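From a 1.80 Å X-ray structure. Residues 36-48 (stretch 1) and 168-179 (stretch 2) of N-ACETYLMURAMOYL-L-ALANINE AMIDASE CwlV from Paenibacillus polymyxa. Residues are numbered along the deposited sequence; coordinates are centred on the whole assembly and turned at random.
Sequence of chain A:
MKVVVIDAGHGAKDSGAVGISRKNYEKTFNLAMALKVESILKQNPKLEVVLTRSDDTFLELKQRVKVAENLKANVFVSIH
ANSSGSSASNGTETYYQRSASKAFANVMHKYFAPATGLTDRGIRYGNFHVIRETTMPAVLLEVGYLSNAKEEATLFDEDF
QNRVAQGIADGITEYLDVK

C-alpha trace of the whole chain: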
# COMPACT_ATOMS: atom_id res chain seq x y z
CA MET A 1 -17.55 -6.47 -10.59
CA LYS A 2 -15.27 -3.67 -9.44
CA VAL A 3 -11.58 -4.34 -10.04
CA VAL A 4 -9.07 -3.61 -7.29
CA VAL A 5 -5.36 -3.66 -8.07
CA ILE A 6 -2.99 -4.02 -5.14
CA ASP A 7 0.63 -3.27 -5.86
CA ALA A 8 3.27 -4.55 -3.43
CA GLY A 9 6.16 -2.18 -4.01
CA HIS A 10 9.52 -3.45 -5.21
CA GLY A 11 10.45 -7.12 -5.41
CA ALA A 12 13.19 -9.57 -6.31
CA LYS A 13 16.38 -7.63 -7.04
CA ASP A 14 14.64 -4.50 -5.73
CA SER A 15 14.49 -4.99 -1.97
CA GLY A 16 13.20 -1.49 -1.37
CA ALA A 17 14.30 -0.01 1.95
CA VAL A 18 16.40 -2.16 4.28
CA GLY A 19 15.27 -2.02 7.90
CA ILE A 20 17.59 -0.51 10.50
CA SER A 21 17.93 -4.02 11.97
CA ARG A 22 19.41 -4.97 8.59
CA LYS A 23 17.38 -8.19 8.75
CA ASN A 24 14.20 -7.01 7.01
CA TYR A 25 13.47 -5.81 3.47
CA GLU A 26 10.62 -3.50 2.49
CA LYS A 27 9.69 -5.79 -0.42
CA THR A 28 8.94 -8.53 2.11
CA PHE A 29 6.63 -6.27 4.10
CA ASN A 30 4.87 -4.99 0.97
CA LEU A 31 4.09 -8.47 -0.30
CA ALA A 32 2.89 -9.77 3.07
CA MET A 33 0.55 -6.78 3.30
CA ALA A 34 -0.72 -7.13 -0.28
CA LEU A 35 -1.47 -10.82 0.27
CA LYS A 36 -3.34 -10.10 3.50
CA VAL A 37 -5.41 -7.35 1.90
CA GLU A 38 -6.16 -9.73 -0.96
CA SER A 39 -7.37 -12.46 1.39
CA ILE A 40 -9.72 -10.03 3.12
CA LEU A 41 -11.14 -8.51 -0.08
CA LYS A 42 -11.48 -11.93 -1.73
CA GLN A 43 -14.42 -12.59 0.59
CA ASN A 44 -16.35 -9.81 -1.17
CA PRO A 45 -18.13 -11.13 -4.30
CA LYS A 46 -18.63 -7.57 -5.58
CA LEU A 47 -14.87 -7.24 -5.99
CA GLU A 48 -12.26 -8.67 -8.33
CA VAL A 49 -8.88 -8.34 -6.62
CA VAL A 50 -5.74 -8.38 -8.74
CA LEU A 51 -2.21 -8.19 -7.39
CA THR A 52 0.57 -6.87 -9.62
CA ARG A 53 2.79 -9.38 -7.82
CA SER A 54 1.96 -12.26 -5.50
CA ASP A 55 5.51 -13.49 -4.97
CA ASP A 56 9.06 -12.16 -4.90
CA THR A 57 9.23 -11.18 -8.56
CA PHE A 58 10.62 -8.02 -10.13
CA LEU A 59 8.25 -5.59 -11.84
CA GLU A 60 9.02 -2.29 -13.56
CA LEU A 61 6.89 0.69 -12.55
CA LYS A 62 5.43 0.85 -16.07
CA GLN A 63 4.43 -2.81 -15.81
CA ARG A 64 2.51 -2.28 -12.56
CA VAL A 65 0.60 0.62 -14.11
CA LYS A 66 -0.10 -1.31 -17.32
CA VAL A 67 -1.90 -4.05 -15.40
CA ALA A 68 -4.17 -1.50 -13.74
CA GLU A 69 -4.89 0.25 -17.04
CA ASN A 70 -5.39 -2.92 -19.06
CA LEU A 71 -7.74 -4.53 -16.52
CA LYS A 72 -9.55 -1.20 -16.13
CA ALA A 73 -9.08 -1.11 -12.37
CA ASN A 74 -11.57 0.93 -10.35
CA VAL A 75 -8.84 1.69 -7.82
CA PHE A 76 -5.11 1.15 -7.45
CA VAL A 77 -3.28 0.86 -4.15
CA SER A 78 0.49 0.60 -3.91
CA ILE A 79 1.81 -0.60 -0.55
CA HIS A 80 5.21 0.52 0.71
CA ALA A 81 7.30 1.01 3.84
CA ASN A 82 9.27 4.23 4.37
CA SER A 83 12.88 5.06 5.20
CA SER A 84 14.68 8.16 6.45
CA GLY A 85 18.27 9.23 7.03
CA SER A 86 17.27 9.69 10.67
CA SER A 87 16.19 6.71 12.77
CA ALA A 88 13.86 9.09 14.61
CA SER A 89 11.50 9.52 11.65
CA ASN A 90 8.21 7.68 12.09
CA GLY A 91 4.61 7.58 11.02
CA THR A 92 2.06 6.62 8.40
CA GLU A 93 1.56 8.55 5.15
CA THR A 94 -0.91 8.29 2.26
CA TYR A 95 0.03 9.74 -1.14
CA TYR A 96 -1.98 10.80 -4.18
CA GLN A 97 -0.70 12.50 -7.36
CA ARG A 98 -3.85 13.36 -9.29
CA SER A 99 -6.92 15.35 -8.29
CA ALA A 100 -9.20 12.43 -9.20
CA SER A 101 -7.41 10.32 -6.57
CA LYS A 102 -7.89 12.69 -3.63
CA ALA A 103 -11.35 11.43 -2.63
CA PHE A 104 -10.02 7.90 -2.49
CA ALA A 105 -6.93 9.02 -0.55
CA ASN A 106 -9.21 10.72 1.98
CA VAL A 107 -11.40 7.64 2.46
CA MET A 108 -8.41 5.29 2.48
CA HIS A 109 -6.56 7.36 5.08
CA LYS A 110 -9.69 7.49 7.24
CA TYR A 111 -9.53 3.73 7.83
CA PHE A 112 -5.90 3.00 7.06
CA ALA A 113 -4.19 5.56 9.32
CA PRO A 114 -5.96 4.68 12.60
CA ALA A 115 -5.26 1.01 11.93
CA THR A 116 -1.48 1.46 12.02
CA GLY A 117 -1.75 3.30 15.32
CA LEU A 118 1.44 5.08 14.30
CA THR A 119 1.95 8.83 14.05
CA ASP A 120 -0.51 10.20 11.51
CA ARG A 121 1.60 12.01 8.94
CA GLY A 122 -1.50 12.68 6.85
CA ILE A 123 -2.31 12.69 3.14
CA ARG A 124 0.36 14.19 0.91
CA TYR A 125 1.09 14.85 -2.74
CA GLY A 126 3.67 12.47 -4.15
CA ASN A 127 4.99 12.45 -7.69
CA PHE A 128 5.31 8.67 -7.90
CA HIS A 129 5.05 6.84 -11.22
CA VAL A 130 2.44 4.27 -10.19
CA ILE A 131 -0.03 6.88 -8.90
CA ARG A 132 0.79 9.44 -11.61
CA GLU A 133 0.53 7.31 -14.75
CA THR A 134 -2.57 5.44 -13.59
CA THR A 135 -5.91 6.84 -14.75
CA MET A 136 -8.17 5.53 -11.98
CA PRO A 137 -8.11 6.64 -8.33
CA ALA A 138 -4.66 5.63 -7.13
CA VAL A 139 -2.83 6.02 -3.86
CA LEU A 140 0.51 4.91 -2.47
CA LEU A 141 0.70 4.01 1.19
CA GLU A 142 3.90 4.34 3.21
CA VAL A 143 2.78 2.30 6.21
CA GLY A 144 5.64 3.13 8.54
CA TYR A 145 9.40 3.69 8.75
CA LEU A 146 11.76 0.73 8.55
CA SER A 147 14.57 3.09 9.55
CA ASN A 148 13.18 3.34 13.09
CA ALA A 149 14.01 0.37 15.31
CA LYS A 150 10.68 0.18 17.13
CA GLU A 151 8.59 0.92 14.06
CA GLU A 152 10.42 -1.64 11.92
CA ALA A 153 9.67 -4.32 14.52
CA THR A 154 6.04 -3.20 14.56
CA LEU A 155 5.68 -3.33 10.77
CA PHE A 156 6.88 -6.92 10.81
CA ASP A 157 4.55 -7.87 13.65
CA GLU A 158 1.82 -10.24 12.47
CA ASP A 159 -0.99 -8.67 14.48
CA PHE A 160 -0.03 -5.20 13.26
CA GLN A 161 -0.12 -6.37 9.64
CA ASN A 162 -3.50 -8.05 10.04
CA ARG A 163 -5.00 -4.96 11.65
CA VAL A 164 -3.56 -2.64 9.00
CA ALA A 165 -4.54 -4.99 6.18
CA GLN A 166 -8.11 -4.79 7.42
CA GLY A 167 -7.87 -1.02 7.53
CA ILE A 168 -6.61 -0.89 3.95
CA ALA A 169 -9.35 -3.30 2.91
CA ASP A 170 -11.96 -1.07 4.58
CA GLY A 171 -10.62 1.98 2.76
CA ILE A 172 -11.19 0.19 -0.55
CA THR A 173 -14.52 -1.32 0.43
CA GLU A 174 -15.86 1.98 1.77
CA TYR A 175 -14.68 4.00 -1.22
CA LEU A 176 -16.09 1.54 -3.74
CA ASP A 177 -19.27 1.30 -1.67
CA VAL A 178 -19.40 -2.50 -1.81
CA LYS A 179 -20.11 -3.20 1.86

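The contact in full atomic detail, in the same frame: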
# COMPACT_ATOMS: atom_id res chain seq x y z
N LYS A 36 -2.34 -10.15 2.44
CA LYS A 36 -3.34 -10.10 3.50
C LYS A 36 -4.55 -9.29 3.05
O LYS A 36 -5.69 -9.67 3.32
CB LYS A 36 -2.74 -9.50 4.78
CG LYS A 36 -1.83 -10.45 5.54
CD LYS A 36 -1.17 -9.76 6.72
CE LYS A 36 -0.22 -10.71 7.46
NZ LYS A 36 -0.95 -11.85 8.07
N VAL A 37 -4.31 -8.17 2.37
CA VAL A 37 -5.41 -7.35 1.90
C VAL A 37 -6.21 -8.15 0.88
O VAL A 37 -7.44 -8.11 0.86
CB VAL A 37 -4.90 -6.03 1.27
CG1 VAL A 37 -6.04 -5.26 0.61
CG2 VAL A 37 -4.25 -5.17 2.34
N GLU A 38 -5.50 -8.91 0.05
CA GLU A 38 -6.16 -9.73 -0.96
C GLU A 38 -7.09 -10.75 -0.31
O GLU A 38 -8.24 -10.90 -0.72
CB GLU A 38 -5.12 -10.46 -1.82
CG GLU A 38 -5.73 -11.17 -3.02
CD GLU A 38 -4.75 -12.08 -3.72
OE1 GLU A 38 -4.98 -12.40 -4.90
OE2 GLU A 38 -3.76 -12.49 -3.08
N SER A 39 -6.58 -11.45 0.70
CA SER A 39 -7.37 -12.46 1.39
C SER A 39 -8.66 -11.88 1.96
O SER A 39 -9.72 -12.50 1.89
CB SER A 39 -6.56 -13.09 2.52
OG SER A 39 -5.37 -13.68 2.02
N ILE A 40 -8.56 -10.68 2.53
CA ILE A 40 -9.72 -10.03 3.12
C ILE A 40 -10.73 -9.62 2.05
O ILE A 40 -11.92 -9.90 2.17
CB ILE A 40 -9.31 -8.77 3.92
CG1 ILE A 40 -8.41 -9.18 5.09
CG2 ILE A 40 -10.54 -8.03 4.43
CD1 ILE A 40 -7.74 -8.01 5.77
N LEU A 41 -10.25 -8.96 0.99
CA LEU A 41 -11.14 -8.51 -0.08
C LEU A 41 -11.71 -9.64 -0.92
O LEU A 41 -12.76 -9.48 -1.55
CB LEU A 41 -10.41 -7.50 -0.97
CG LEU A 41 -9.99 -6.19 -0.31
CD1 LEU A 41 -9.30 -5.29 -1.33
CD2 LEU A 41 -11.21 -5.49 0.27
N LYS A 42 -11.02 -10.78 -0.95
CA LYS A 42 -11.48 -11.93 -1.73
C LYS A 42 -12.84 -12.43 -1.25
O LYS A 42 -13.59 -13.04 -2.01
CB LYS A 42 -10.45 -13.06 -1.65
N GLN A 43 -13.15 -12.16 0.01
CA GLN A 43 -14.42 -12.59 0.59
C GLN A 43 -15.60 -11.78 0.06
O GLN A 43 -16.76 -12.16 0.25
CB GLN A 43 -14.39 -12.48 2.12
CG GLN A 43 -13.17 -13.10 2.77
CD GLN A 43 -13.36 -13.35 4.26
OE1 GLN A 43 -14.00 -12.55 4.95
NE2 GLN A 43 -12.81 -14.45 4.75
N ASN A 44 -15.31 -10.67 -0.62
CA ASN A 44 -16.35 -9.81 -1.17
C ASN A 44 -16.61 -10.16 -2.63
O ASN A 44 -15.79 -9.89 -3.50
CB ASN A 44 -15.93 -8.34 -1.07
CG ASN A 44 -17.09 -7.39 -1.27
OD1 ASN A 44 -18.00 -7.66 -2.05
ND2 ASN A 44 -17.05 -6.26 -0.58
N PRO A 45 -17.78 -10.75 -2.93
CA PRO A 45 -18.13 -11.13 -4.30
C PRO A 45 -18.34 -9.95 -5.27
O PRO A 45 -18.41 -10.15 -6.48
CB PRO A 45 -19.39 -11.97 -4.12
CG PRO A 45 -20.04 -11.34 -2.93
CD PRO A 45 -18.87 -11.11 -2.00
N LYS A 46 -18.44 -8.74 -4.74
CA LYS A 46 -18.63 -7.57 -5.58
C LYS A 46 -17.29 -7.04 -6.08
O LYS A 46 -17.23 -6.11 -6.88
CB LYS A 46 -19.34 -6.46 -4.80
CG LYS A 46 -20.75 -6.80 -4.34
CD LYS A 46 -21.37 -5.64 -3.59
CE LYS A 46 -22.76 -5.98 -3.08
NZ LYS A 46 -23.36 -4.82 -2.37
N LEU A 47 -16.21 -7.66 -5.61
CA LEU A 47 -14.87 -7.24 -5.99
C LEU A 47 -14.06 -8.29 -6.72
O LEU A 47 -14.22 -9.49 -6.52
CB LEU A 47 -14.08 -6.81 -4.75
CG LEU A 47 -14.60 -5.63 -3.93
CD1 LEU A 47 -13.72 -5.47 -2.70
CD2 LEU A 47 -14.60 -4.36 -4.77
N GLU A 48 -13.17 -7.81 -7.58
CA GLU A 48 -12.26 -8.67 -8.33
C GLU A 48 -10.89 -8.11 -7.97
O GLU A 48 -10.49 -7.08 -8.49
CB GLU A 48 -12.52 -8.55 -9.83
CG GLU A 48 -11.59 -9.38 -10.68
CD GLU A 48 -11.97 -9.35 -12.15
OE1 GLU A 48 -11.18 -9.86 -12.97
OE2 GLU A 48 -13.06 -8.83 -12.48
N ILE A 168 -6.78 -1.17 5.38
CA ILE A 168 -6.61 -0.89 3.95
C ILE A 168 -7.80 -1.46 3.18
O ILE A 168 -8.34 -0.81 2.28
CB ILE A 168 -5.28 -1.51 3.44
CG1 ILE A 168 -4.11 -0.80 4.12
CG2 ILE A 168 -5.18 -1.38 1.93
CD1 ILE A 168 -2.73 -1.37 3.76
N ALA A 169 -8.22 -2.66 3.55
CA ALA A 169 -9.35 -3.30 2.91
C ALA A 169 -10.60 -2.43 3.09
O ALA A 169 -11.36 -2.23 2.15
CB ALA A 169 -9.58 -4.70 3.49
N ASP A 170 -10.80 -1.92 4.30
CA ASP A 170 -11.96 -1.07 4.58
C ASP A 170 -11.92 0.19 3.71
O ASP A 170 -12.94 0.61 3.17
CB ASP A 170 -12.00 -0.68 6.06
CG ASP A 170 -12.40 -1.83 6.96
OD1 ASP A 170 -12.28 -1.69 8.19
OD2 ASP A 170 -12.82 -2.88 6.44
N GLY A 171 -10.74 0.79 3.58
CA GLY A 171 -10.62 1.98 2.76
C GLY A 171 -11.12 1.73 1.35
O GLY A 171 -11.82 2.55 0.76
N ILE A 172 -10.77 0.57 0.80
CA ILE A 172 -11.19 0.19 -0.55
C ILE A 172 -12.68 -0.13 -0.60
O ILE A 172 -13.40 0.34 -1.48
CB ILE A 172 -10.39 -1.03 -1.04
CG1 ILE A 172 -8.92 -0.64 -1.22
CG2 ILE A 172 -10.99 -1.57 -2.33
CD1 ILE A 172 -7.97 -1.82 -1.32
N THR A 173 -13.12 -0.92 0.36
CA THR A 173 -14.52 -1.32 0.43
C THR A 173 -15.44 -0.11 0.61
O THR A 173 -16.46 0.00 -0.06
CB THR A 173 -14.75 -2.29 1.60
OG1 THR A 173 -13.91 -3.44 1.42
CG2 THR A 173 -16.20 -2.73 1.66
N GLU A 174 -15.06 0.79 1.51
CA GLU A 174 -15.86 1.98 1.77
C GLU A 174 -15.89 2.89 0.56
O GLU A 174 -16.95 3.38 0.18
CB GLU A 174 -15.31 2.75 2.97
CG GLU A 174 -15.45 2.04 4.31
CD GLU A 174 -16.87 2.05 4.84
OE1 GLU A 174 -17.73 2.76 4.27
OE2 GLU A 174 -17.13 1.37 5.86
N TYR A 175 -14.74 3.13 -0.06
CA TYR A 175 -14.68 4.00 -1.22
C TYR A 175 -15.49 3.46 -2.39
O TYR A 175 -16.20 4.21 -3.06
CB TYR A 175 -13.24 4.22 -1.69
CG TYR A 175 -13.15 5.18 -2.85
CD1 TYR A 175 -13.40 6.54 -2.67
CD2 TYR A 175 -12.87 4.73 -4.14
CE1 TYR A 175 -13.37 7.44 -3.74
CE2 TYR A 175 -12.84 5.61 -5.22
CZ TYR A 175 -13.10 6.96 -5.01
OH TYR A 175 -13.07 7.84 -6.08
N LEU A 176 -15.37 2.16 -2.64
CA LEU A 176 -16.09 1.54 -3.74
C LEU A 176 -17.54 1.23 -3.39
O LEU A 176 -18.30 0.77 -4.24
CB LEU A 176 -15.37 0.26 -4.17
CG LEU A 176 -14.02 0.52 -4.85
CD1 LEU A 176 -13.37 -0.81 -5.23
CD2 LEU A 176 -14.23 1.39 -6.09
N ASP A 177 -17.91 1.51 -2.15
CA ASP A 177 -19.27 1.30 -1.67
C ASP A 177 -19.79 -0.10 -1.99
O ASP A 177 -20.85 -0.27 -2.59
CB ASP A 177 -20.18 2.37 -2.29
CG ASP A 177 -21.56 2.42 -1.65
OD1 ASP A 177 -21.67 2.16 -0.43
OD2 ASP A 177 -22.53 2.73 -2.37
N VAL A 178 -19.02 -1.11 -1.58
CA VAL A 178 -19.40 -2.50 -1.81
C VAL A 178 -19.51 -3.26 -0.49
O VAL A 178 -19.21 -4.45 -0.43
CB VAL A 178 -18.39 -3.23 -2.73
CG1 VAL A 178 -18.50 -2.68 -4.15
CG2 VAL A 178 -16.97 -3.04 -2.19
N LYS A 179 -19.95 -2.57 0.56
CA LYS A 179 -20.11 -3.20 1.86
C LYS A 179 -21.20 -4.27 1.83
O LYS A 179 -21.96 -4.31 0.84
CB LYS A 179 -20.44 -2.15 2.92
CG LYS A 179 -19.28 -1.23 3.26
CD LYS A 179 -19.66 -0.14 4.25
CE LYS A 179 -20.49 0.95 3.60
NZ LYS A 179 -20.65 2.12 4.52
O HOH W 1 -14.83 -5.99 1.18
O HOH W 2 -20.38 -7.53 -0.46

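Two helices pack through apolar side chains, and the segments that follow them continue the contact, with one direct hydrogen bond at that end. The helical parts of the two stretches run in broadly the same direction, crossing at -43° with a closest axial approach of 9.7 Å. The backbones come nearest at Val37 and Ala169, whose CA atoms lie 5.7 Å apart, and Ala169 puts only a methyl there. That methyl is met by two larger side chains, Ala169 CB lying 3.6 Å from Ile40 CG2 and 3.7 Å from Leu41 CD2. Around this point Val37 CG2 touches Ile168 CG2 at 3.9 Å, while Leu41 CD1 reaches Ile172 CD1 at 3.7 Å. The contacting residues follow helical periodicity, Val37, Ile40 and Leu41 against Ile168, Ala169 and Ile172, so each helix offers one greasy stripe.

Beyond the helices, both stretches change direction yet keep contact. Asp177 takes a positive phi in a Schellman motif, and Val178 N bonds back to Thr173 O at 3.2 Å; Val178 then points toward the other stretch. Facing it, a type I turn runs from Asn44 to Leu47. Leu47 CD2 packs on Val178 CG2 at 3.7 Å and on Leu176 CD1 at 3.8 Å, extending the apolar seam into the start of the strand, and Lys46 CB lies 3.9 Å from Val178 CG1.

Asn44 joins turn to terminus. Its ND2 donates to Val178 O at 2.8 Å and nearly straight (165°), while its OD1 accepts from Lys46 N at 2.9 Å, bracing the turn that presents it. Two waters complete the polar edge: one accepts from Asn44 ND2 and donates to Thr173 OG1, the other donates to both Asn44 OD1 and Val178 O. The rule is economical: apolar side chains make most of the contact, and one well-braced amide satisfies a backbone carbonyl at its edge.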